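Local coordinates for putative (Helicobacter pylori J99, PDB 4R7K), which is of unknown function but, as a member of the SRPBCC superfamily, may bind a hydrophobic ligand in a pocket between its antiparallel sheet and long C-terminal helix, at residues A[26-38]-A[135-147]. Sequence-based numbering, arbitrary orientation. Where two conformers were deposited one is given.
Sequences TTMNAIRWPKKWI and LEVYHAWLVEKLD
Tyr138 is the hub where the N-terminal segment 26-38 settles on strand 136-146. Pro34 CD lies over one face of the phenol, 3.8 Å from the ring centroid, in a CH-pi contact. Trp37 meets Tyr138 in an offset stack, planes at 19°, with Tyr138 CB 3.5 Å from the centroid of the Trp37 five-membered ring. With CG anti to the backbone N (chi1 -173°), the Tyr138 ring lies across the sheet, over Ala122 of the neighbouring strand. Trp33 completes the aromatic cluster obliquely, CZ3 3.7 Å from Tyr138 CD2. Water 2 links Tyr138 OH to the carbonyl of Arg32. At the far edge of the Trp37 indole, CH2 lies 3.7 Å from Glu136 CG, in the ring plane; a salt bridge joins Lys36 NZ to Glu136 OE1 (3.5 Å), while OE2 pairs with Arg124.

Toward Leu146, the Ala140 methyl touches Ile31 CG2, and Leu142 CD1 packs under the backbone of Asn29 and Ala30. Asn29 ND2 hydrogen-bonds nearly straight to Glu144 OE1 (2.9 Å, 172°); OE1 lies in the amide plane and takes the N-H on its syn side, somewhat out of the carboxylate plane. Water 1 bridges Asn29 N to Glu144 OE2, which Arg152 also holds by a salt bridge. Residues 27-29 pair antiparallel with a strand of the second subunit. From Asn29 to Trp37 the segment runs along strand 136-146 on one face of the sheet; on the opposite face Trp141 and Val143 pack on helix 57-65 and His139 stacks on His179 of the C-terminal helix 174-190, consistent with the helix-grip fold of SRPBCC proteins.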
ATOM      1  N   THR A  26      18.795 -18.577  20.578  1.00 28.08           N
ATOM      2  CA  THR A  26      19.136 -17.275  20.037  1.00 26.62           C
ATOM      3  C   THR A  26      17.815 -16.521  20.119  1.00 25.82           C
ATOM      4  O   THR A  26      16.822 -16.926  19.502  1.00 21.79           O
ATOM      5  CB  THR A  26      19.597 -17.359  18.599  1.00 29.06           C
ATOM      6  OG1 THR A  26      20.714 -18.243  18.517  1.00 31.15           O
ATOM      7  CG2 THR A  26      19.995 -15.975  18.092  1.00 28.99           C
ATOM      8  N   THR A  27      17.797 -15.459  20.919  1.00 24.68           N
ATOM      9  CA  THR A  27      16.572 -14.758  21.246  1.00 23.24           C
ATOM     10  C   THR A  27      16.730 -13.243  21.234  1.00 24.04           C
ATOM     11  O   THR A  27      17.853 -12.710  21.265  1.00 24.17           O
ATOM     12  CB  THR A  27      16.078 -15.150  22.672  1.00 25.09           C
ATOM     13  OG1 THR A  27      17.081 -14.788  23.641  1.00 25.86           O
ATOM     14  CG2 THR A  27      15.800 -16.658  22.791  1.00 26.23           C
HETATM   15  N   MSE A  28      15.603 -12.555  21.247  0.50 22.45           N
HETATM   16  CA  MSE A  28      15.594 -11.105  21.306  0.50 22.14           C
HETATM   17  C   MSE A  28      14.544 -10.726  22.288  0.50 21.28           C
HETATM   18  O   MSE A  28      13.694 -11.536  22.615  0.50 20.82           O
HETATM   19  CB  MSE A  28      15.299 -10.579  19.916  0.50 21.83           C
HETATM   20  CG  MSE A  28      16.615 -10.580  19.145  0.50 22.66           C
HETATM   21 SE   MSE A  28      16.374  -9.768  17.368  0.50 24.42          SE
HETATM   22  CE  MSE A  28      16.571  -7.907  17.964  0.50 23.29           C
ATOM     23  N   ASN A  29      14.619  -9.513  22.825  1.00 21.16           N
ATOM     24  CA  ASN A  29      13.575  -9.032  23.765  1.00 21.55           C
ATOM     25  C   ASN A  29      12.200  -8.958  23.080  1.00 19.88           C
ATOM     26  O   ASN A  29      12.131  -8.701  21.889  1.00 18.08           O
ATOM     27  CB  ASN A  29      13.951  -7.692  24.385  1.00 22.54           C
ATOM     28  CG  ASN A  29      15.040  -7.837  25.450  1.00 23.02           C
ATOM     29  OD1 ASN A  29      14.940  -8.633  26.333  1.00 28.21           O
ATOM     30  ND2 ASN A  29      16.074  -7.060  25.340  1.00 25.55           N
ATOM     31  N   ALA A  30      11.153  -9.294  23.816  1.00 19.42           N
ATOM     32  CA  ALA A  30       9.793  -9.342  23.292  1.00 19.00           C
ATOM     33  C   ALA A  30       8.815  -8.638  24.196  1.00 20.39           C
ATOM     34  O   ALA A  30       9.045  -8.491  25.396  1.00 19.50           O
ATOM     35  CB  ALA A  30       9.333 -10.786  23.102  1.00 19.11           C
ATOM     36  N   ILE A  31       7.694  -8.238  23.595  1.00 19.37           N
ATOM     37  CA  ILE A  31       6.620  -7.549  24.277  1.00 19.36           C
ATOM     38  C   ILE A  31       5.915  -8.425  25.297  1.00 22.54           C
ATOM     39  O   ILE A  31       5.683  -9.606  25.040  1.00 22.96           O
ATOM     40  CB  ILE A  31       5.605  -7.030  23.245  1.00 19.94           C
ATOM     41  CG1 ILE A  31       6.244  -5.818  22.569  1.00 19.63           C
ATOM     42  CG2 ILE A  31       4.302  -6.608  23.945  1.00 20.90           C
ATOM     43  CD1 ILE A  31       5.562  -5.310  21.340  1.00 22.18           C
ATOM     44  N   ARG A  32       5.620  -7.855  26.468  1.00 22.47           N
ATOM     45  CA  ARG A  32       4.881  -8.583  27.525  1.00 25.42           C
ATOM     46  C   ARG A  32       3.388  -8.275  27.335  1.00 23.95           C
ATOM     47  O   ARG A  32       2.974  -7.138  27.495  1.00 23.96           O
ATOM     48  CB  ARG A  32       5.324  -8.157  28.909  1.00 27.94           C
ATOM     49  CG  ARG A  32       6.812  -8.294  29.168  1.00 33.19           C
ATOM     50  CD  ARG A  32       7.175  -7.965  30.618  1.00 38.25           C
ATOM     51  NE  ARG A  32       8.602  -8.210  30.849  1.00 39.23           N
ATOM     52  CZ  ARG A  32       9.511  -7.304  31.207  1.00 43.00           C
ATOM     53  NH1 ARG A  32       9.169  -6.040  31.499  1.00 44.63           N
ATOM     54  NH2 ARG A  32      10.778  -7.694  31.356  1.00 41.22           N
ATOM     55  N   TRP A  33       2.586  -9.279  26.978  1.00 23.53           N
ATOM     56  CA  TRP A  33       1.145  -9.063  26.726  1.00 23.11           C
ATOM     57  C   TRP A  33       0.237  -9.448  27.882  1.00 24.55           C
ATOM     58  O   TRP A  33       0.379 -10.532  28.437  1.00 24.27           O
ATOM     59  CB  TRP A  33       0.661  -9.916  25.524  1.00 23.33           C
ATOM     60  CG  TRP A  33       1.340  -9.606  24.245  1.00 20.88           C
ATOM     61  CD1 TRP A  33       2.434 -10.209  23.773  1.00 21.20           C
ATOM     62  CD2 TRP A  33       0.975  -8.596  23.264  1.00 20.71           C
ATOM     63  NE1 TRP A  33       2.806  -9.656  22.565  1.00 20.76           N
ATOM     64  CE2 TRP A  33       1.940  -8.640  22.254  1.00 20.17           C
ATOM     65  CE3 TRP A  33      -0.027  -7.640  23.185  1.00 21.71           C
ATOM     66  CZ2 TRP A  33       1.903  -7.804  21.157  1.00 20.81           C
ATOM     67  CZ3 TRP A  33      -0.081  -6.823  22.095  1.00 20.74           C
ATOM     68  CH2 TRP A  33       0.885  -6.892  21.100  1.00 19.91           C
ATOM     69  N   PRO A  34      -0.735  -8.593  28.219  1.00 25.30           N
ATOM     70  CA  PRO A  34      -1.714  -9.061  29.172  1.00 26.91           C
ATOM     71  C   PRO A  34      -2.437 -10.250  28.516  1.00 26.57           C
ATOM     72  O   PRO A  34      -2.532 -10.313  27.287  1.00 23.34           O
ATOM     73  CB  PRO A  34      -2.626  -7.844  29.389  1.00 26.82           C
ATOM     74  CG  PRO A  34      -1.829  -6.672  28.930  1.00 26.34           C
ATOM     75  CD  PRO A  34      -0.946  -7.180  27.840  1.00 25.45           C
ATOM     76  N   LYS A  35      -2.930 -11.179  29.339  1.00 27.76           N
ATOM     77  CA  LYS A  35      -3.565 -12.406  28.874  1.00 29.36           C
ATOM     78  C   LYS A  35      -4.621 -12.169  27.794  1.00 29.96           C
ATOM     79  O   LYS A  35      -4.665 -12.859  26.778  1.00 29.06           O
ATOM     80  CB  LYS A  35      -4.233 -13.111  30.045  1.00 36.81           C
ATOM     81  CG  LYS A  35      -4.833 -14.452  29.687  1.00 43.14           C
ATOM     82  CD  LYS A  35      -5.707 -14.955  30.802  1.00 48.46           C
ATOM     83  CE  LYS A  35      -6.270 -16.309  30.458  1.00 54.17           C
ATOM     84  NZ  LYS A  35      -7.127 -16.752  31.582  1.00 59.06           N
ATOM     85  N   LYS A  36      -5.451 -11.177  28.045  1.00 29.07           N
ATOM     86  CA  LYS A  36      -6.532 -10.774  27.165  1.00 31.23           C
ATOM     87  C   LYS A  36      -6.121 -10.384  25.734  1.00 28.75           C
ATOM     88  O   LYS A  36      -6.931 -10.468  24.809  1.00 29.38           O
ATOM     89  CB  LYS A  36      -7.211  -9.588  27.859  1.00 34.52           C
ATOM     90  CG  LYS A  36      -8.214  -8.827  27.060  1.00 40.53           C
ATOM     91  CD  LYS A  36      -8.876  -7.777  27.934  1.00 42.96           C
ATOM     92  CE  LYS A  36      -9.855  -6.970  27.112  1.00 47.47           C
ATOM     93  NZ  LYS A  36     -10.514  -5.888  27.908  1.00 51.80           N
ATOM     94  N   TRP A  37      -4.878  -9.942  25.564  1.00 23.86           N
ATOM     95  CA  TRP A  37      -4.391  -9.398  24.295  1.00 22.80           C
ATOM     96  C   TRP A  37      -3.389 -10.259  23.547  1.00 22.22           C
ATOM     97  O   TRP A  37      -2.930  -9.858  22.455  1.00 22.45           O
ATOM     98  CB  TRP A  37      -3.746  -8.041  24.567  1.00 21.95           C
ATOM     99  CG  TRP A  37      -4.731  -7.058  25.103  1.00 24.35           C
ATOM    100  CD1 TRP A  37      -4.786  -6.558  26.360  1.00 25.42           C
ATOM    101  CD2 TRP A  37      -5.858  -6.515  24.400  1.00 24.82           C
ATOM    102  NE1 TRP A  37      -5.859  -5.717  26.485  1.00 25.00           N
ATOM    103  CE2 TRP A  37      -6.542  -5.677  25.297  1.00 25.61           C
ATOM    104  CE3 TRP A  37      -6.349  -6.660  23.111  1.00 25.46           C
ATOM    105  CZ2 TRP A  37      -7.689  -4.965  24.935  1.00 26.42           C
ATOM    106  CZ3 TRP A  37      -7.476  -5.919  22.733  1.00 26.61           C
ATOM    107  CH2 TRP A  37      -8.145  -5.112  23.639  1.00 27.11           C
ATOM    108  N   ILE A  38      -3.051 -11.411  24.120  1.00 23.22           N
ATOM    109  CA  ILE A  38      -2.056 -12.339  23.521  1.00 23.49           C
ATOM    110  C   ILE A  38      -2.298 -12.544  22.016  1.00 20.13           C
ATOM    111  O   ILE A  38      -3.383 -12.864  21.599  1.00 22.84           O
ATOM    112  CB  ILE A  38      -2.022 -13.682  24.266  1.00 24.98           C
ATOM    113  CG1 ILE A  38      -1.413 -13.479  25.653  1.00 27.06           C
ATOM    114  CG2 ILE A  38      -1.161 -14.722  23.533  1.00 26.22           C
ATOM    115  CD1 ILE A  38      -1.525 -14.680  26.535  1.00 29.09           C
ATOM    116  N   LEU A 135     -14.571  -1.041  18.979  1.00 32.81           N
ATOM    117  CA  LEU A 135     -13.209  -1.554  18.743  1.00 29.82           C
ATOM    118  C   LEU A 135     -12.350  -1.250  19.959  1.00 29.19           C
ATOM    119  O   LEU A 135     -12.361  -0.131  20.456  1.00 29.66           O
ATOM    120  CB  LEU A 135     -12.589  -0.876  17.534  1.00 31.20           C
ATOM    121  CG  LEU A 135     -11.175  -1.273  17.141  1.00 30.36           C
ATOM    122  CD1 LEU A 135     -11.111  -2.760  16.867  1.00 30.34           C
ATOM    123  CD2 LEU A 135     -10.692  -0.500  15.916  1.00 32.79           C
ATOM    124  N   GLU A 136     -11.623  -2.250  20.450  1.00 27.36           N
ATOM    125  CA  GLU A 136     -10.715  -2.055  21.575  1.00 28.77           C
ATOM    126  C   GLU A 136      -9.397  -2.652  21.164  1.00 26.00           C
ATOM    127  O   GLU A 136      -9.386  -3.740  20.610  1.00 22.55           O
ATOM    128  CB  GLU A 136     -11.250  -2.711  22.854  1.00 31.05           C
ATOM    129  CG  GLU A 136     -10.481  -2.329  24.103  1.00 33.75           C
ATOM    130  CD  GLU A 136     -11.005  -3.022  25.354  1.00 39.31           C
ATOM    131  OE1 GLU A 136     -11.780  -3.971  25.219  1.00 47.47           O
ATOM    132  OE2 GLU A 136     -10.627  -2.633  26.467  1.00 41.73           O
ATOM    133  N   VAL A 137      -8.296  -1.935  21.423  1.00 24.05           N
ATOM    134  CA  VAL A 137      -6.952  -2.393  21.045  1.00 23.59           C
ATOM    135  C   VAL A 137      -5.916  -2.246  22.183  1.00 23.13           C
ATOM    136  O   VAL A 137      -6.148  -1.514  23.152  1.00 23.45           O
ATOM    137  CB  VAL A 137      -6.438  -1.624  19.804  1.00 24.17           C
ATOM    138  CG1 VAL A 137      -7.521  -1.599  18.715  1.00 24.54           C
ATOM    139  CG2 VAL A 137      -6.013  -0.176  20.127  1.00 25.19           C
ATOM    140  N   TYR A 138      -4.795  -2.942  22.040  1.00 21.17           N
ATOM    141  CA  TYR A 138      -3.647  -2.828  22.950  1.00 22.97           C
ATOM    142  C   TYR A 138      -2.457  -2.650  22.031  1.00 21.23           C
ATOM    143  O   TYR A 138      -2.123  -3.555  21.255  1.00 21.28           O
ATOM    144  CB  TYR A 138      -3.518  -4.061  23.813  1.00 23.99           C
ATOM    145  CG  TYR A 138      -2.465  -3.975  24.908  1.00 24.61           C
ATOM    146  CD1 TYR A 138      -2.777  -3.480  26.173  1.00 26.30           C
ATOM    147  CD2 TYR A 138      -1.186  -4.459  24.709  1.00 23.79           C
ATOM    148  CE1 TYR A 138      -1.815  -3.426  27.178  1.00 25.91           C
ATOM    149  CE2 TYR A 138      -0.218  -4.379  25.711  1.00 25.30           C
ATOM    150  CZ  TYR A 138      -0.537  -3.879  26.938  1.00 25.19           C
ATOM    151  OH  TYR A 138       0.443  -3.840  27.923  1.00 25.57           O
ATOM    152  N   HIS A 139      -1.853  -1.470  22.051  1.00 21.22           N
ATOM    153  CA  HIS A 139      -0.759  -1.143  21.144  1.00 20.68           C
ATOM    154  C   HIS A 139       0.530  -1.017  21.949  1.00 21.76           C
ATOM    155  O   HIS A 139       0.660  -0.158  22.795  1.00 20.83           O
ATOM    156  CB  HIS A 139      -1.082   0.178  20.508  1.00 23.16           C
ATOM    157  CG  HIS A 139      -0.132   0.602  19.442  1.00 23.01           C
ATOM    158  ND1 HIS A 139      -0.415   1.634  18.577  1.00 25.26           N
ATOM    159  CD2 HIS A 139       1.035   0.064  19.015  1.00 25.17           C
ATOM    160  CE1 HIS A 139       0.589   1.783  17.732  1.00 26.40           C
ATOM    161  NE2 HIS A 139       1.482   0.843  17.979  1.00 25.14           N
ATOM    162  N   ALA A 140       1.475  -1.902  21.674  1.00 20.67           N
ATOM    163  CA  ALA A 140       2.690  -1.984  22.460  1.00 19.18           C
ATOM    164  C   ALA A 140       3.891  -1.631  21.617  1.00 20.32           C
ATOM    165  O   ALA A 140       3.914  -1.827  20.363  1.00 20.62           O
ATOM    166  CB  ALA A 140       2.846  -3.378  23.026  1.00 18.58           C
ATOM    167  N   TRP A 141       4.895  -1.140  22.314  1.00 20.87           N
ATOM    168  CA  TRP A 141       6.112  -0.704  21.708  1.00 20.05           C
ATOM    169  C   TRP A 141       7.281  -1.187  22.515  1.00 19.73           C
ATOM    170  O   TRP A 141       7.237  -1.217  23.777  1.00 20.00           O
ATOM    171  CB  TRP A 141       6.181   0.839  21.681  1.00 20.23           C
ATOM    172  CG  TRP A 141       5.148   1.569  20.887  1.00 21.52           C
ATOM    173  CD1 TRP A 141       3.857   1.823  21.262  1.00 22.86           C
ATOM    174  CD2 TRP A 141       5.329   2.211  19.615  1.00 20.34           C
ATOM    175  NE1 TRP A 141       3.224   2.572  20.291  1.00 24.03           N
ATOM    176  CE2 TRP A 141       4.103   2.821  19.273  1.00 21.06           C
ATOM    177  CE3 TRP A 141       6.419   2.351  18.736  1.00 20.94           C
ATOM    178  CZ2 TRP A 141       3.922   3.505  18.074  1.00 21.59           C
ATOM    179  CZ3 TRP A 141       6.228   3.020  17.530  1.00 19.09           C
ATOM    180  CH2 TRP A 141       5.006   3.613  17.226  1.00 20.04           C
ATOM    181  N   LEU A 142       8.356  -1.505  21.799  1.00 21.05           N
ATOM    182  CA  LEU A 142       9.617  -1.885  22.399  1.00 21.31           C
ATOM    183  C   LEU A 142      10.719  -1.223  21.603  1.00 21.03           C
ATOM    184  O   LEU A 142      10.901  -1.521  20.412  1.00 20.94           O
ATOM    185  CB  LEU A 142       9.784  -3.404  22.393  1.00 22.86           C
ATOM    186  CG  LEU A 142      10.874  -3.955  23.334  1.00 25.42           C
ATOM    187  CD1 LEU A 142      10.621  -5.449  23.562  1.00 27.78           C
ATOM    188  CD2 LEU A 142      12.242  -3.704  22.720  1.00 28.53           C
ATOM    189  N   VAL A 143      11.430  -0.303  22.255  1.00 22.22           N
ATOM    190  CA  VAL A 143      12.547   0.426  21.647  1.00 20.11           C
ATOM    191  C   VAL A 143      13.795  -0.018  22.409  1.00 21.36           C
ATOM    192  O   VAL A 143      13.804   0.049  23.641  1.00 22.71           O
ATOM    193  CB  VAL A 143      12.387   1.964  21.788  1.00 21.62           C
ATOM    194  CG1 VAL A 143      13.557   2.682  21.099  1.00 21.77           C
ATOM    195  CG2 VAL A 143      11.087   2.470  21.167  1.00 23.76           C
ATOM    196  N   GLU A 144      14.834  -0.481  21.699  1.00 21.75           N
ATOM    197  CA  GLU A 144      16.052  -0.895  22.356  1.00 23.42           C
ATOM    198  C   GLU A 144      17.324  -0.688  21.571  1.00 25.16           C
ATOM    199  O   GLU A 144      17.351  -0.679  20.325  1.00 24.34           O
ATOM    200  CB  GLU A 144      15.987  -2.367  22.805  1.00 26.20           C
ATOM    201  CG  GLU A 144      15.886  -3.363  21.683  1.00 27.31           C
ATOM    202  CD  GLU A 144      15.884  -4.805  22.188  1.00 30.09           C
ATOM    203  OE1 GLU A 144      16.401  -5.042  23.312  1.00 26.63           O
ATOM    204  OE2 GLU A 144      15.383  -5.702  21.458  1.00 26.26           O
ATOM    205  N   LYS A 145      18.386  -0.484  22.333  1.00 25.56           N
ATOM    206  CA  LYS A 145      19.728  -0.381  21.797  1.00 30.01           C
ATOM    207  C   LYS A 145      20.253  -1.783  21.465  1.00 32.11           C
ATOM    208  O   LYS A 145      20.103  -2.718  22.279  1.00 30.39           O
ATOM    209  CB  LYS A 145      20.648   0.175  22.866  1.00 32.34           C
ATOM    210  CG  LYS A 145      20.391   1.584  23.319  1.00 34.34           C
ATOM    211  CD  LYS A 145      21.509   1.949  24.313  1.00 38.77           C
ATOM    212  CE  LYS A 145      21.492   3.383  24.750  1.00 44.96           C
ATOM    213  NZ  LYS A 145      21.893   4.262  23.627  1.00 48.11           N
ATOM    214  N   LEU A 146      20.848  -1.938  20.290  1.00 30.18           N
ATOM    215  CA  LEU A 146      21.421  -3.210  19.862  1.00 33.16           C
ATOM    216  C   LEU A 146      22.904  -2.974  19.645  1.00 37.46           C
ATOM    217  O   LEU A 146      23.336  -1.827  19.524  1.00 35.75           O
ATOM    218  CB  LEU A 146      20.797  -3.731  18.559  1.00 30.57           C
ATOM    219  CG  LEU A 146      19.296  -4.032  18.519  1.00 27.63           C
ATOM    220  CD1 LEU A 146      18.974  -4.695  17.215  1.00 28.92           C
ATOM    221  CD2 LEU A 146      18.909  -4.905  19.700  1.00 29.82           C
ATOM    222  N   ASP A 147      23.675  -4.052  19.583  1.00 40.85           N
ATOM    223  CA  ASP A 147      25.131  -3.945  19.376  1.00 46.16           C
ATOM    224  C   ASP A 147      25.510  -3.123  18.172  1.00 46.52           C
ATOM    225  O   ASP A 147      24.789  -3.082  17.174  1.00 49.55           O
ATOM    226  CB  ASP A 147      25.754  -5.326  19.177  1.00 53.23           C
ATOM    227  CG  ASP A 147      25.885  -6.101  20.463  1.00 62.33           C
ATOM    228  OD1 ASP A 147      26.117  -5.469  21.515  1.00 66.80           O
ATOM    229  OD2 ASP A 147      25.795  -7.351  20.416  1.00 73.01           O
TER
HETATM  230  O   HOH W   1      16.593  -7.955  21.775  1.00 28.41           O
HETATM  231  O   HOH W   2       2.860  -4.461  27.057  1.00 29.12           O